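L-amino acid deaminase (Proteus vulgaris, PDB 5HXW) is a membrane-bound, FAD-containing oxidoreductase that probably deaminates L-amino acids oxidatively. Local coordinates at residues 72-77 with 239-244. Sequence-based numbering, arbitrary orientation.
Sequences AGEQSS and GGVWSR. With FAD (flavin-adenine dinucleotide), chain G.
Glu-74 OE2 is gripped by two partners, the indole N-H of Trp-242 and the ammonium group of Lys-68, whose salt bridge probably keeps the buried acid ionised. Trp-242 NE1 donates to Glu-74 OE2 at 3.1 Å, the N-H···O angle being 155°, and more weakly to Glu-74 OE1. OE2 receives the indole N-H on its syn lone pair, and the carboxylate lies at the edge of the ring, the two planes 19° apart. Chi1 of -57° puts CG of Glu-74 beside the backbone N, and the chain runs extended beyond it. Glu-74 OE1 comes within 3.4 Å of FAD C2B on the adenosine ribose.

A water ties the two loops to the cofactor: it donates to Glu-74 OE1 and FAD O1A and accepts from Val-241 N at 2.8 Å. Gly-240, with no side chain, brings its N to 3.4 Å from FAD C5B. On the 72-77 side, Ser-76 OG donates to FAD O2A and accepts from FAD O4' at 3.0 Å; from 239-244, Trp-242 CB lies 3.5 Å from FAD N7A. The loops after strands 63-66 and 235-237 thus line part of the cofactor site, touching FAD from adenine to ribityl chain, an arrangement characteristic of the Rossmann-type FAD site of the DAO family.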
loop_
_atom_site.group_PDB
_atom_site.type_symbol
_atom_site.label_atom_id
_atom_site.label_comp_id
_atom_site.label_asym_id
_atom_site.label_seq_id
_atom_site.Cartn_x
_atom_site.Cartn_y
_atom_site.Cartn_z
ATOM N N ALA A 72 2.117 -10.709 -5.618
ATOM C CA ALA A 72 2.056 -10.051 -4.298
ATOM C C ALA A 72 3.239 -10.377 -3.373
ATOM O O ALA A 72 3.077 -10.509 -2.160
ATOM C CB ALA A 72 0.714 -10.325 -3.613
ATOM N N GLY A 73 4.428 -10.488 -3.957
ATOM C CA GLY A 73 5.634 -10.845 -3.212
ATOM C C GLY A 73 6.245 -9.733 -2.377
ATOM O O GLY A 73 7.072 -10.003 -1.502
ATOM N N GLU A 74 5.850 -8.488 -2.646
ATOM C CA GLU A 74 6.425 -7.327 -1.958
ATOM C C GLU A 74 5.402 -6.652 -1.014
ATOM O O GLU A 74 4.794 -7.342 -0.189
ATOM C CB GLU A 74 7.109 -6.374 -2.961
ATOM C CG GLU A 74 8.197 -7.050 -3.802
ATOM C CD GLU A 74 9.093 -6.090 -4.579
ATOM O OE1 GLU A 74 8.608 -5.045 -5.067
ATOM O OE2 GLU A 74 10.298 -6.393 -4.718
ATOM N N GLN A 75 5.210 -5.335 -1.132
ATOM C CA GLN A 75 4.281 -4.555 -0.287
ATOM C C GLN A 75 2.905 -5.183 -0.009
ATOM O O GLN A 75 2.402 -5.108 1.119
ATOM C CB GLN A 75 4.045 -3.185 -0.912
ATOM C CG GLN A 75 4.859 -2.059 -0.327
ATOM C CD GLN A 75 4.793 -0.811 -1.181
ATOM O OE1 GLN A 75 5.020 -0.862 -2.392
ATOM N NE2 GLN A 75 4.492 0.322 -0.553
ATOM N N SER A 76 2.316 -5.789 -1.044
ATOM C CA SER A 76 0.946 -6.314 -1.017
ATOM C C SER A 76 0.724 -7.587 -0.178
ATOM O O SER A 76 -0.396 -8.111 -0.124
ATOM C CB SER A 76 0.450 -6.523 -2.448
ATOM O OG SER A 76 0.169 -5.278 -3.060
ATOM N N SER A 77 1.789 -8.080 0.453
ATOM C CA SER A 77 1.693 -9.150 1.446
ATOM C C SER A 77 2.557 -8.849 2.673
ATOM O O SER A 77 2.852 -9.742 3.475
ATOM C CB SER A 77 2.076 -10.497 0.827
ATOM O OG SER A 77 3.442 -10.509 0.436
ATOM N N GLY A 239 4.583 -0.700 -10.320
ATOM C CA GLY A 239 5.746 -1.458 -9.867
ATOM C C GLY A 239 6.170 -1.224 -8.430
ATOM O O GLY A 239 7.284 -1.596 -8.049
ATOM N N GLY A 240 5.277 -0.627 -7.635
ATOM C CA GLY A 240 5.524 -0.333 -6.223
ATOM C C GLY A 240 6.712 0.586 -6.018
ATOM O O GLY A 240 6.727 1.718 -6.519
ATOM N N VAL A 241 7.714 0.078 -5.300
ATOM C CA VAL A 241 8.945 0.827 -5.002
ATOM C C VAL A 241 9.858 0.981 -6.229
ATOM O O VAL A 241 10.701 1.881 -6.270
ATOM C CB VAL A 241 9.718 0.256 -3.773
ATOM C CG1 VAL A 241 8.802 0.143 -2.560
ATOM C CG2 VAL A 241 10.380 -1.088 -4.065
ATOM N N TRP A 242 9.659 0.117 -7.224
ATOM C CA TRP A 242 10.477 0.070 -8.438
ATOM C C TRP A 242 9.991 0.997 -9.555
ATOM O O TRP A 242 10.650 1.109 -10.595
ATOM C CB TRP A 242 10.547 -1.365 -8.964
ATOM C CG TRP A 242 11.027 -2.351 -7.950
ATOM C CD1 TRP A 242 10.259 -3.065 -7.077
ATOM C CD2 TRP A 242 12.385 -2.734 -7.700
ATOM N NE1 TRP A 242 11.052 -3.869 -6.298
ATOM C CE2 TRP A 242 12.362 -3.687 -6.658
ATOM C CE3 TRP A 242 13.621 -2.366 -8.259
ATOM C CZ2 TRP A 242 13.532 -4.282 -6.156
ATOM C CZ3 TRP A 242 14.784 -2.956 -7.762
ATOM C CH2 TRP A 242 14.728 -3.901 -6.717
ATOM N N SER A 243 8.852 1.657 -9.339
ATOM C CA SER A 243 8.223 2.503 -10.361
ATOM C C SER A 243 9.096 3.672 -10.835
ATOM O O SER A 243 9.126 3.972 -12.035
ATOM C CB SER A 243 6.862 3.007 -9.884
ATOM O OG SER A 243 5.949 1.937 -9.725
ATOM N N ARG A 244 9.800 4.312 -9.900
ATOM C CA ARG A 244 10.764 5.371 -10.221
ATOM C C ARG A 244 11.844 4.879 -11.193
ATOM O O ARG A 244 12.110 5.529 -12.215
ATOM C CB ARG A 244 11.411 5.946 -8.949
ATOM C CG ARG A 244 12.621 6.810 -9.255
ATOM C CD ARG A 244 13.276 7.464 -8.057
ATOM N NE ARG A 244 14.511 8.124 -8.494
ATOM C CZ ARG A 244 14.588 9.336 -9.049
ATOM N NH1 ARG A 244 13.501 10.076 -9.245
ATOM N NH2 ARG A 244 15.772 9.813 -9.412
HETATM P PA FAD G . 3.506 -3.739 -4.585
HETATM O O1A FAD G . 4.925 -3.783 -4.078
HETATM O O2A FAD G . 2.446 -4.465 -3.814
HETATM O O5B FAD G . 3.485 -4.278 -6.095
HETATM C C5B FAD G . 4.486 -3.896 -7.028
HETATM C C4B FAD G . 4.900 -5.134 -7.797
HETATM O O4B FAD G . 5.487 -4.760 -9.040
HETATM C C3B FAD G . 5.941 -5.942 -7.040
HETATM O O3B FAD G . 5.401 -7.252 -6.846
HETATM C C2B FAD G . 7.159 -5.956 -7.952
HETATM O O2B FAD G . 7.825 -7.218 -7.960
HETATM C C1B FAD G . 6.568 -5.647 -9.314
HETATM N N9A FAD G . 7.501 -5.001 -10.264
HETATM C C8A FAD G . 8.231 -3.888 -10.044
HETATM N N7A FAD G . 8.966 -3.560 -11.132
HETATM C C5A FAD G . 8.707 -4.480 -12.076
HETATM C C6A FAD G . 9.149 -4.730 -13.469
HETATM N N6A FAD G . 10.033 -3.894 -14.054
HETATM N N1A FAD G . 8.635 -5.803 -14.124
HETATM C C2A FAD G . 7.744 -6.634 -13.542
HETATM N N3A FAD G . 7.299 -6.469 -12.276
HETATM C C4A FAD G . 7.733 -5.428 -11.508
HETATM N N1 FAD G . -1.711 0.022 3.336
HETATM C C2 FAD G . -2.915 0.112 3.954
HETATM O O2 FAD G . -3.901 0.452 3.267
HETATM N N3 FAD G . -3.069 -0.142 5.270
HETATM C C4 FAD G . -2.041 -0.509 6.061
HETATM O O4 FAD G . -2.224 -0.743 7.280
HETATM C C4X FAD G . -0.684 -0.636 5.452
HETATM N N5 FAD G . 0.411 -0.998 6.165
HETATM C C5X FAD G . 1.640 -1.095 5.586
HETATM C C6 FAD G . 2.756 -1.473 6.341
HETATM C C7 FAD G . 4.016 -1.589 5.748
HETATM C C7M FAD G . 5.196 -1.999 6.595
HETATM C C8 FAD G . 4.166 -1.303 4.287
HETATM C C8M FAD G . 5.477 -1.404 3.558
HETATM C C9 FAD G . 3.060 -0.929 3.541
HETATM C C9A FAD G . 1.802 -0.811 4.126
HETATM N N10 FAD G . 0.669 -0.443 3.353
HETATM C C10 FAD G . -0.585 -0.336 4.000
HETATM C "C1'" FAD G . 0.809 -0.118 1.928
HETATM C "C2'" FAD G . 0.491 -1.174 0.895
HETATM O "O2'" FAD G . 1.234 -2.361 1.177
HETATM C "C3'" FAD G . 0.949 -0.618 -0.452
HETATM O "O3'" FAD G . 0.633 0.786 -0.590
HETATM C "C4'" FAD G . 0.379 -1.407 -1.627
HETATM O "O4'" FAD G . 0.732 -2.800 -1.537
HETATM C "C5'" FAD G . 0.922 -0.826 -2.920
HETATM O "O5'" FAD G . 0.669 -1.752 -3.963
HETATM P P FAD G . 1.582 -1.772 -5.274
HETATM O O1P FAD G . 0.979 -2.813 -6.175
HETATM O O2P FAD G . 1.723 -0.363 -5.779
HETATM O O3P FAD G . 3.043 -2.209 -4.751
HETATM O O HOH W 1 7.470 -2.543 -4.470
#